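Local atomic coordinates of histidine--tRNA ligase (Thermus thermophilus, PDB entry 1H4V), a protein that catalyses the ATP-dependent attachment of L-histidine to tRNA(His), releasing AMP and diphosphate, and works as a homodimer of class II synthetase subunits. Residues K10-F13 / G14-R18; E45-Q48 / V49-G53; R88-E92 / H93-V97; A340-E343 / A344-A348. All coordinates share one frame; numbering follows the deposited sequence.

Four short local contacts, met in order along the chain, illustrate how a dimeric synthetase holds its elements together. Contacts 1, 2 and 3 belong to the catalytic region: the loop leading into helix 14-33, the turn leaving strand 44-46, and the C-terminal end of helix 83-92. Contacts 2 and 3 are neighbours, their centres about 17 Å apart, and join through the salt bridge of E45 with R88. Contact 1 lies about 35 Å, centre to centre, from contact 3 of its own chain, yet D11 and F13 meet R88 and H93 of the second subunit. Contact 4, in helix 338-351 of the anticodon-binding domain, stands about 54 Å from contact 3 by centres; it too touches the second subunit.

Contact 1. Residues K10-F13 / G14-R18; sequences KDLF and GKELR. With SO4 (sulfate ion), chain B.
K10 and E16 reach for each other from opposite directions and close a salt bridge over the start of a helix. K10 NZ lies 2.7 Å from E16 OE1, meeting the carboxylate on its syn side and 20° out of its plane. The lysine chain is bent at its third torsion (chi3 -61°), which turns the ammonium group toward the glutamate. Alongside the bridge the apolar part of E16 is used as well: L12 CD2 presses to 3.2 Å from E16 CG, while L12 CB packs 4.0 Å from L17 CG. G14 has a positive phi, and its carbonyl oxygen accepts a hydrogen bond from R18 N.

On the helix R18 grips a sulfate, probably taken up from the crystallisation liquor, with the edge of its guanidinium. The two bonds are nearly straight: R18 NE to sulfate O4 at 2.6 Å and R18 NH2 to sulfate O1 at 2.9 Å, and R22 adds another donor to the same anion. R18 NH2 also bonds to the carbonyl of P324, and K15 NZ finds its counter-charge in E325. The end of the D11 side chain leads away from the helix, and its OD2 takes a salt bridge from R88 NH1 and a hydrogen bond from H93 NE2 of the second subunit, whose H93 ring also meets that of F13 edge-to-face. The loop 10-13 thus lies against the second subunit, through backbone hydrogen bonds of L12 and its packing on V40 there, and leads directly into helix 14-33, whose first turn is tied to the 323-325 loop.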
loop_
_atom_site.group_PDB
_atom_site.type_symbol
_atom_site.label_atom_id
_atom_site.label_comp_id
_atom_site.label_asym_id
_atom_site.label_seq_id
_atom_site.Cartn_x
_atom_site.Cartn_y
_atom_site.Cartn_z
ATOM N N LYS A 10 9.629 8.824 -6.304
ATOM C CA LYS A 10 10.780 7.937 -6.260
ATOM C C LYS A 10 10.411 6.506 -5.897
ATOM O O LYS A 10 9.411 6.261 -5.225
ATOM C CB LYS A 10 11.809 8.462 -5.258
ATOM C CG LYS A 10 11.297 8.525 -3.828
ATOM C CD LYS A 10 12.392 8.978 -2.870
ATOM C CE LYS A 10 13.566 8.013 -2.871
ATOM N NZ LYS A 10 14.705 8.526 -2.054
ATOM N N ASP A 11 11.229 5.565 -6.356
ATOM C CA ASP A 11 11.007 4.161 -6.064
ATOM C C ASP A 11 11.438 3.930 -4.636
ATOM O O ASP A 11 12.370 4.569 -4.155
ATOM C CB ASP A 11 11.855 3.267 -6.965
ATOM C CG ASP A 11 11.574 3.478 -8.417
ATOM O OD1 ASP A 11 10.385 3.474 -8.790
ATOM O OD2 ASP A 11 12.540 3.642 -9.189
ATOM N N LEU A 12 10.758 3.015 -3.966
ATOM C CA LEU A 12 11.084 2.665 -2.598
ATOM C C LEU A 12 11.475 1.187 -2.548
ATOM O O LEU A 12 10.688 0.312 -2.914
ATOM C CB LEU A 12 9.878 2.911 -1.687
ATOM C CG LEU A 12 9.423 4.355 -1.496
ATOM C CD1 LEU A 12 8.159 4.394 -0.657
ATOM C CD2 LEU A 12 10.529 5.140 -0.817
ATOM N N PHE A 13 12.700 0.911 -2.121
ATOM C CA PHE A 13 13.159 -0.462 -2.001
ATOM C C PHE A 13 14.290 -0.480 -0.989
ATOM O O PHE A 13 14.712 0.571 -0.536
ATOM C CB PHE A 13 13.596 -1.015 -3.370
ATOM C CG PHE A 13 14.789 -0.327 -3.971
ATOM C CD1 PHE A 13 16.078 -0.794 -3.722
ATOM C CD2 PHE A 13 14.622 0.754 -4.835
ATOM C CE1 PHE A 13 17.187 -0.200 -4.328
ATOM C CE2 PHE A 13 15.725 1.357 -5.448
ATOM C CZ PHE A 13 17.013 0.873 -5.194
ATOM N N GLY A 14 14.763 -1.662 -0.610
ATOM C CA GLY A 14 15.829 -1.728 0.380
ATOM C C GLY A 14 15.455 -1.088 1.717
ATOM O O GLY A 14 14.307 -1.158 2.174
ATOM N N LYS A 15 16.418 -0.436 2.350
ATOM C CA LYS A 15 16.165 0.187 3.643
ATOM C C LYS A 15 15.098 1.277 3.690
ATOM O O LYS A 15 14.325 1.352 4.643
ATOM C CB LYS A 15 17.479 0.708 4.230
ATOM C CG LYS A 15 18.328 -0.440 4.752
ATOM C CD LYS A 15 19.645 -0.001 5.341
ATOM C CE LYS A 15 20.371 -1.211 5.912
ATOM N NZ LYS A 15 21.722 -0.864 6.407
ATOM N N GLU A 16 15.050 2.122 2.676
ATOM C CA GLU A 16 14.062 3.189 2.649
ATOM C C GLU A 16 12.657 2.598 2.734
ATOM O O GLU A 16 11.818 3.071 3.498
ATOM C CB GLU A 16 14.223 4.006 1.368
ATOM C CG GLU A 16 13.089 4.968 1.114
ATOM C CD GLU A 16 13.560 6.372 0.811
ATOM O OE1 GLU A 16 14.256 6.576 -0.207
ATOM O OE2 GLU A 16 13.223 7.276 1.603
ATOM N N LEU A 17 12.402 1.559 1.949
ATOM C CA LEU A 17 11.094 0.918 1.960
ATOM C C LEU A 17 10.820 0.322 3.341
ATOM O O LEU A 17 9.723 0.473 3.894
ATOM C CB LEU A 17 11.043 -0.207 0.926
ATOM C CG LEU A 17 9.722 -0.602 0.258
ATOM C CD1 LEU A 17 9.768 -2.107 -0.019
ATOM C CD2 LEU A 17 8.528 -0.265 1.117
ATOM N N ARG A 18 11.823 -0.362 3.889
ATOM C CA ARG A 18 11.670 -1.002 5.182
ATOM C C ARG A 18 11.372 0.021 6.275
ATOM O O ARG A 18 10.595 -0.249 7.188
ATOM C CB ARG A 18 12.907 -1.845 5.507
ATOM C CG ARG A 18 12.943 -3.178 4.741
ATOM C CD ARG A 18 14.291 -3.892 4.887
ATOM N NE ARG A 18 14.648 -4.089 6.291
ATOM C CZ ARG A 18 15.897 -4.123 6.744
ATOM N NH1 ARG A 18 16.908 -3.968 5.900
ATOM N NH2 ARG A 18 16.136 -4.314 8.034
HETATM S S SO4 B . 12.479 -5.039 9.108
HETATM O O1 SO4 B . 13.829 -4.948 9.700
HETATM O O2 SO4 B . 11.552 -4.175 9.858
HETATM O O3 SO4 B . 11.989 -6.426 9.158
HETATM O O4 SO4 B . 12.541 -4.604 7.699
#

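Contact 2. Residues E45-Q48 / V49-G53; sequences EETQ and VFEKG
The turn between E46 and F50 is held first by backbone bonds: V49 N donates to E46 O at 2.9 Å, and F50 N to T47 O at 3.0 Å. Both donors stand well above the carbonyl planes, 41° and 49° out, as befits bonds that span only three residues. A longer, weak bond joins E51 N to Q48 O. Among the side chains, Q48 NE2 donates to E46 OE1 at 2.8 Å, from above the carboxylate plane.

Outward from these bonds the contact is packing, mostly of carbon groups. V49 CG1 sits over the centre of the F50 ring, 4.0 Å above its plane, and V49 CG2 lies 4.0 Å from E45 OE1. E45 CB comes within 3.9 Å of F50 CE1, the carboxylate standing almost at right angles to the ring. E51 folds back along the turn, its CG lying 3.4 Å from T47 O.

The buried carboxylate of E45 needs a counter-charge, and R88 supplies it by a salt bridge; T47 OG1 bonds to the hydroxyls of S75 and T77. The chemistry therefore divides the work: short-range backbone bonds shape the turn, while charge and hydroxyl groups fasten the end of strand 44-46 to helix 83-92 and strand 75-78.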
loop_
_atom_site.group_PDB
_atom_site.type_symbol
_atom_site.label_atom_id
_atom_site.label_comp_id
_atom_site.label_asym_id
_atom_site.label_seq_id
_atom_site.Cartn_x
_atom_site.Cartn_y
_atom_site.Cartn_z
ATOM N N GLU A 45 -10.514 10.780 -6.958
ATOM C CA GLU A 45 -11.940 10.968 -6.696
ATOM C C GLU A 45 -12.463 12.160 -7.478
ATOM O O GLU A 45 -11.701 12.862 -8.159
ATOM C CB GLU A 45 -12.174 11.222 -5.204
ATOM C CG GLU A 45 -11.561 10.171 -4.327
ATOM C CD GLU A 45 -12.412 9.832 -3.132
ATOM O OE1 GLU A 45 -13.648 10.006 -3.206
ATOM O OE2 GLU A 45 -11.844 9.367 -2.126
ATOM N N GLU A 46 -13.767 12.388 -7.383
ATOM C CA GLU A 46 -14.351 13.531 -8.063
ATOM C C GLU A 46 -13.720 14.748 -7.416
ATOM O O GLU A 46 -13.603 14.826 -6.193
ATOM C CB GLU A 46 -15.859 13.590 -7.862
ATOM C CG GLU A 46 -16.635 12.543 -8.590
ATOM C CD GLU A 46 -18.097 12.919 -8.664
ATOM O OE1 GLU A 46 -18.390 14.022 -9.186
ATOM O OE2 GLU A 46 -18.948 12.123 -8.198
ATOM N N THR A 47 -13.303 15.688 -8.253
ATOM C CA THR A 47 -12.668 16.921 -7.810
ATOM C C THR A 47 -13.400 17.628 -6.669
ATOM O O THR A 47 -12.774 18.163 -5.762
ATOM C CB THR A 47 -12.537 17.875 -9.001
ATOM O OG1 THR A 47 -11.651 17.288 -9.956
ATOM C CG2 THR A 47 -12.005 19.221 -8.577
ATOM N N GLN A 48 -14.725 17.628 -6.711
ATOM C CA GLN A 48 -15.499 18.301 -5.673
ATOM C C GLN A 48 -15.255 17.750 -4.269
ATOM O O GLN A 48 -15.484 18.438 -3.284
ATOM C CB GLN A 48 -16.991 18.240 -6.005
ATOM C CG GLN A 48 -17.537 16.843 -6.186
ATOM C CD GLN A 48 -18.999 16.858 -6.582
ATOM O OE1 GLN A 48 -19.838 17.427 -5.880
ATOM N NE2 GLN A 48 -19.315 16.235 -7.712
ATOM N N VAL A 49 -14.782 16.515 -4.173
ATOM C CA VAL A 49 -14.532 15.934 -2.865
ATOM C C VAL A 49 -13.457 16.737 -2.152
ATOM O O VAL A 49 -13.520 16.948 -0.935
ATOM C CB VAL A 49 -14.077 14.474 -2.994
ATOM C CG1 VAL A 49 -13.558 13.959 -1.667
ATOM C CG2 VAL A 49 -15.239 13.628 -3.469
ATOM N N PHE A 50 -12.505 17.236 -2.934
ATOM C CA PHE A 50 -11.385 17.986 -2.387
ATOM C C PHE A 50 -11.419 19.503 -2.464
ATOM O O PHE A 50 -10.458 20.149 -2.048
ATOM C CB PHE A 50 -10.089 17.452 -3.004
ATOM C CG PHE A 50 -9.867 15.985 -2.742
ATOM C CD1 PHE A 50 -9.834 15.070 -3.787
ATOM C CD2 PHE A 50 -9.723 15.517 -1.439
ATOM C CE1 PHE A 50 -9.662 13.713 -3.537
ATOM C CE2 PHE A 50 -9.552 14.168 -1.184
ATOM C CZ PHE A 50 -9.520 13.262 -2.229
ATOM N N GLU A 51 -12.503 20.077 -2.987
ATOM C CA GLU A 51 -12.620 21.536 -3.053
ATOM C C GLU A 51 -12.968 22.021 -1.640
ATOM O O GLU A 51 -13.814 21.435 -0.967
ATOM C CB GLU A 51 -13.692 21.942 -4.072
ATOM C CG GLU A 51 -13.381 21.450 -5.493
ATOM C CD GLU A 51 -14.383 21.924 -6.539
ATOM O OE1 GLU A 51 -15.606 21.752 -6.324
ATOM O OE2 GLU A 51 -13.945 22.460 -7.586
ATOM N N LYS A 52 -12.301 23.079 -1.185
ATOM C CA LYS A 52 -12.514 23.590 0.168
ATOM C C LYS A 52 -13.596 24.649 0.346
ATOM O O LYS A 52 -13.890 25.050 1.473
ATOM C CB LYS A 52 -11.196 24.129 0.726
ATOM C CG LYS A 52 -10.040 23.164 0.571
ATOM C CD LYS A 52 -10.376 21.805 1.149
ATOM C CE LYS A 52 -9.266 20.808 0.878
ATOM N NZ LYS A 52 -9.659 19.435 1.298
ATOM N N GLY A 53 -14.189 25.105 -0.751
ATOM C CA GLY A 53 -15.219 26.121 -0.641
ATOM C C GLY A 53 -15.010 27.240 -1.640
ATOM O O GLY A 53 -13.990 27.286 -2.326
#

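Contact 3. Residues R88-E92 / H93-V97; sequences RAYLE and HGMKV
M95 crosses Y90 obliquely, and each of its side-chain atoms in turn meets that residue or the helix end. CB lies 3.4 Å from Y90 CD1; CG comes next to Y90 O and CA; SD passes beside the ring in an oblique Met-aromatic contact, 5.1 Å from the ring centroid, and CE ends near A89 O. The extended chain (chi2 -177°, chi3 -174°) lays the thioether along the helix end. One face of the same ring is covered by backbone, with M95 C offset toward the rim, and Y90 OH bonds to Q100.

The backbone here forms a Schellman motif. M95 N donates to Y90 O at 2.9 Å in the carbonyl plane, and G94 N to L91 O at 3.2 Å; G94, with its positive phi, is the C-prime residue. H93 N still makes a helical bond to A89 O. A water that donates to Y90 O and accepts from K96 N gives that carbonyl a second donor.

R88 NH1 pairs with E92 OE1 at 3.0 Å one turn along, and E92 lies side by side with H93. These polar ends turn to the second subunit: R88 and H93 are the pair that faces its D11, while E92 OE1 accepts from the backbone N of its A5. The chemistry implies a helix end closed by its own backbone, whose polar side chains bond across the dimer.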
loop_
_atom_site.group_PDB
_atom_site.type_symbol
_atom_site.label_atom_id
_atom_site.label_comp_id
_atom_site.label_asym_id
_atom_site.label_seq_id
_atom_site.Cartn_x
_atom_site.Cartn_y
_atom_site.Cartn_z
ATOM N N ARG A 88 -15.915 11.276 3.192
ATOM C CA ARG A 88 -16.705 10.877 2.035
ATOM C C ARG A 88 -17.040 9.390 2.132
ATOM O O ARG A 88 -18.100 8.952 1.683
ATOM C CB ARG A 88 -15.930 11.180 0.746
ATOM C CG ARG A 88 -16.721 11.040 -0.563
ATOM C CD ARG A 88 -16.834 9.582 -0.998
ATOM N NE ARG A 88 -15.516 8.972 -1.155
ATOM C CZ ARG A 88 -15.271 7.676 -1.009
ATOM N NH1 ARG A 88 -16.254 6.843 -0.705
ATOM N NH2 ARG A 88 -14.040 7.216 -1.143
ATOM N N ALA A 89 -16.141 8.613 2.729
ATOM C CA ALA A 89 -16.371 7.180 2.889
ATOM C C ALA A 89 -17.365 6.914 4.027
ATOM O O ALA A 89 -18.217 6.033 3.918
ATOM C CB ALA A 89 -15.044 6.455 3.163
ATOM N N TYR A 90 -17.247 7.677 5.109
ATOM C CA TYR A 90 -18.130 7.542 6.266
ATOM C C TYR A 90 -19.572 7.765 5.794
ATOM O O TYR A 90 -20.504 7.078 6.222
ATOM C CB TYR A 90 -17.745 8.594 7.312
ATOM C CG TYR A 90 -18.653 8.702 8.518
ATOM C CD1 TYR A 90 -18.345 8.042 9.711
ATOM C CD2 TYR A 90 -19.783 9.523 8.494
ATOM C CE1 TYR A 90 -19.138 8.204 10.859
ATOM C CE2 TYR A 90 -20.584 9.692 9.630
ATOM C CZ TYR A 90 -20.256 9.035 10.810
ATOM O OH TYR A 90 -21.027 9.220 11.944
ATOM N N LEU A 91 -19.729 8.731 4.898
ATOM C CA LEU A 91 -21.021 9.072 4.322
ATOM C C LEU A 91 -21.524 7.987 3.377
ATOM O O LEU A 91 -22.652 7.511 3.512
ATOM C CB LEU A 91 -20.910 10.391 3.546
ATOM C CG LEU A 91 -21.358 11.706 4.193
ATOM C CD1 LEU A 91 -21.413 11.602 5.708
ATOM C CD2 LEU A 91 -20.421 12.804 3.743
ATOM N N GLU A 92 -20.684 7.594 2.426
ATOM C CA GLU A 92 -21.084 6.602 1.441
ATOM C C GLU A 92 -21.538 5.275 2.040
ATOM O O GLU A 92 -22.499 4.671 1.558
ATOM C CB GLU A 92 -19.942 6.353 0.445
ATOM C CG GLU A 92 -20.345 5.507 -0.757
ATOM C CD GLU A 92 -19.278 5.433 -1.836
ATOM O OE1 GLU A 92 -18.757 6.494 -2.242
ATOM O OE2 GLU A 92 -18.966 4.314 -2.291
ATOM N N HIS A 93 -20.869 4.828 3.098
ATOM C CA HIS A 93 -21.215 3.549 3.698
ATOM C C HIS A 93 -22.154 3.601 4.891
ATOM O O HIS A 93 -22.330 2.606 5.585
ATOM C CB HIS A 93 -19.929 2.802 4.046
ATOM C CG HIS A 93 -19.053 2.574 2.857
ATOM N ND1 HIS A 93 -19.380 1.682 1.857
ATOM C CD2 HIS A 93 -17.922 3.201 2.448
ATOM C CE1 HIS A 93 -18.493 1.774 0.881
ATOM N NE2 HIS A 93 -17.600 2.689 1.214
ATOM N N GLY A 94 -22.775 4.758 5.102
ATOM C CA GLY A 94 -23.702 4.920 6.198
ATOM C C GLY A 94 -23.102 4.552 7.540
ATOM O O GLY A 94 -23.732 3.853 8.336
ATOM N N MET A 95 -21.885 5.012 7.801
ATOM C CA MET A 95 -21.246 4.710 9.069
ATOM C C MET A 95 -21.936 5.470 10.198
ATOM O O MET A 95 -21.673 5.218 11.377
ATOM C CB MET A 95 -19.755 5.063 9.018
ATOM C CG MET A 95 -18.940 4.189 8.069
ATOM S SD MET A 95 -17.160 4.552 8.093
ATOM C CE MET A 95 -16.556 3.506 6.756
ATOM N N LYS A 96 -22.821 6.400 9.837
ATOM C CA LYS A 96 -23.558 7.181 10.837
ATOM C C LYS A 96 -24.412 6.236 11.685
ATOM O O LYS A 96 -24.773 6.564 12.813
ATOM C CB LYS A 96 -24.480 8.208 10.167
ATOM C CG LYS A 96 -25.589 7.555 9.350
ATOM C CD LYS A 96 -26.774 8.474 9.099
ATOM C CE LYS A 96 -26.532 9.434 7.966
ATOM N NZ LYS A 96 -27.771 10.222 7.711
ATOM N N VAL A 97 -24.723 5.067 11.128
ATOM C CA VAL A 97 -25.537 4.060 11.800
ATOM C C VAL A 97 -24.728 3.226 12.791
ATOM O O VAL A 97 -25.288 2.595 13.685
ATOM C CB VAL A 97 -26.197 3.111 10.758
ATOM C CG1 VAL A 97 -26.792 1.891 11.444
ATOM C CG2 VAL A 97 -27.283 3.856 9.997
HETATM O O HOH W 1 -23.077 8.103 7.145
#

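Contact 4. Residues A340-E343 / A344-A348; sequences AVAE and AFYLA
One face of the Y346 ring is met by a backbone oxygen, A342 O, 3.1 Å above its centre. This is the same oxygen that Y346 N bonds at 2.9 Å, in the carbonyl plane, so A342 O serves the helix and meets the ring of one residue at once. At the ring's edge, near its plane, comes E343 OE1, 3.8 Å from Y346 CD1; the carboxylate is turned almost perpendicular to the ring, at 84°. E343 reaches this place by bending at its second torsion (chi2 -61°), which brings the carboxylate beside the ring edge. Farther out, A342 CB touches the phenol end, 4.0 Å from Y346 CZ. The F345 ring also lies near A342 O, though obliquely.

The bonds around these groups are those of an alpha-helix, with one donor shared. A344 N donates to A340 O at 2.8 Å, with a weak second bond to V341 O; F345 N donates to that same V341 O, and L347 N is joined to E343 O at 3.0 Å.

The polar tips find partners in the second subunit, where Y346 OH bonds to H243 and E343 forms a salt bridge with R246. The packing of F345 on L247 of that subunit extends the same interface. On the inner side A344 and L347 rest on L333 of strand 331-335, and A344 and A348 on Y359 of strand 357-359. Helix 338-351 is thus the crossover helix of a beta-alpha-beta unit in the mixed alpha/beta anticodon-binding domain of class IIa synthetases, laid against the parallel strands it connects.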
loop_
_atom_site.group_PDB
_atom_site.type_symbol
_atom_site.label_atom_id
_atom_site.label_comp_id
_atom_site.label_asym_id
_atom_site.label_seq_id
_atom_site.Cartn_x
_atom_site.Cartn_y
_atom_site.Cartn_z
ATOM N N ALA A 340 23.917 -29.567 -12.459
ATOM C CA ALA A 340 23.497 -29.348 -11.085
ATOM C C ALA A 340 22.708 -28.045 -10.897
ATOM O O ALA A 340 22.016 -27.872 -9.894
ATOM C CB ALA A 340 24.714 -29.367 -10.174
ATOM N N VAL A 341 22.813 -27.134 -11.859
ATOM C CA VAL A 341 22.099 -25.858 -11.803
ATOM C C VAL A 341 20.594 -26.129 -11.705
ATOM O O VAL A 341 19.904 -25.581 -10.852
ATOM C CB VAL A 341 22.374 -25.024 -13.066
ATOM C CG1 VAL A 341 21.508 -23.772 -13.068
ATOM C CG2 VAL A 341 23.842 -24.669 -13.147
ATOM N N ALA A 342 20.096 -26.998 -12.575
ATOM C CA ALA A 342 18.684 -27.356 -12.571
ATOM C C ALA A 342 18.314 -28.073 -11.275
ATOM O O ALA A 342 17.257 -27.824 -10.696
ATOM C CB ALA A 342 18.372 -28.249 -13.753
ATOM N N GLU A 343 19.187 -28.968 -10.828
ATOM C CA GLU A 343 18.938 -29.712 -9.604
ATOM C C GLU A 343 18.903 -28.770 -8.398
ATOM O O GLU A 343 18.178 -29.013 -7.438
ATOM C CB GLU A 343 20.019 -30.779 -9.400
ATOM C CG GLU A 343 20.180 -31.746 -10.557
ATOM C CD GLU A 343 18.925 -32.555 -10.853
ATOM O OE1 GLU A 343 18.228 -32.963 -9.894
ATOM O OE2 GLU A 343 18.650 -32.799 -12.053
ATOM N N ALA A 344 19.685 -27.695 -8.445
ATOM C CA ALA A 344 19.700 -26.738 -7.341
ATOM C C ALA A 344 18.343 -26.039 -7.278
ATOM O O ALA A 344 17.815 -25.747 -6.194
ATOM C CB ALA A 344 20.804 -25.715 -7.544
ATOM N N PHE A 345 17.785 -25.780 -8.454
ATOM C CA PHE A 345 16.493 -25.134 -8.580
ATOM C C PHE A 345 15.411 -26.065 -8.050
ATOM O O PHE A 345 14.548 -25.640 -7.292
ATOM C CB PHE A 345 16.252 -24.778 -10.054
ATOM C CG PHE A 345 14.819 -24.458 -10.390
ATOM C CD1 PHE A 345 14.114 -23.477 -9.690
ATOM C CD2 PHE A 345 14.191 -25.096 -11.456
ATOM C CE1 PHE A 345 12.811 -23.132 -10.050
ATOM C CE2 PHE A 345 12.880 -24.755 -11.826
ATOM C CZ PHE A 345 12.192 -23.773 -11.124
ATOM N N TYR A 346 15.472 -27.339 -8.423
ATOM C CA TYR A 346 14.467 -28.315 -7.977
ATOM C C TYR A 346 14.485 -28.470 -6.470
ATOM O O TYR A 346 13.435 -28.585 -5.845
ATOM C CB TYR A 346 14.713 -29.680 -8.611
ATOM C CG TYR A 346 14.705 -29.656 -10.118
ATOM C CD1 TYR A 346 15.444 -30.580 -10.849
ATOM C CD2 TYR A 346 13.962 -28.707 -10.818
ATOM C CE1 TYR A 346 15.447 -30.557 -12.236
ATOM C CE2 TYR A 346 13.956 -28.679 -12.204
ATOM C CZ TYR A 346 14.702 -29.608 -12.909
ATOM O OH TYR A 346 14.703 -29.591 -14.289
ATOM N N LEU A 347 15.682 -28.479 -5.891
ATOM C CA LEU A 347 15.826 -28.619 -4.449
ATOM C C LEU A 347 15.308 -27.371 -3.734
ATOM O O LEU A 347 14.556 -27.474 -2.772
ATOM C CB LEU A 347 17.296 -28.869 -4.076
ATOM C CG LEU A 347 17.600 -28.893 -2.574
ATOM C CD1 LEU A 347 16.722 -29.921 -1.885
ATOM C CD2 LEU A 347 19.082 -29.214 -2.357
ATOM N N ALA A 348 15.711 -26.192 -4.201
ATOM C CA ALA A 348 15.248 -24.954 -3.581
ATOM C C ALA A 348 13.712 -24.873 -3.647
ATOM O O ALA A 348 13.061 -24.485 -2.676
ATOM C CB ALA A 348 15.874 -23.749 -4.275
#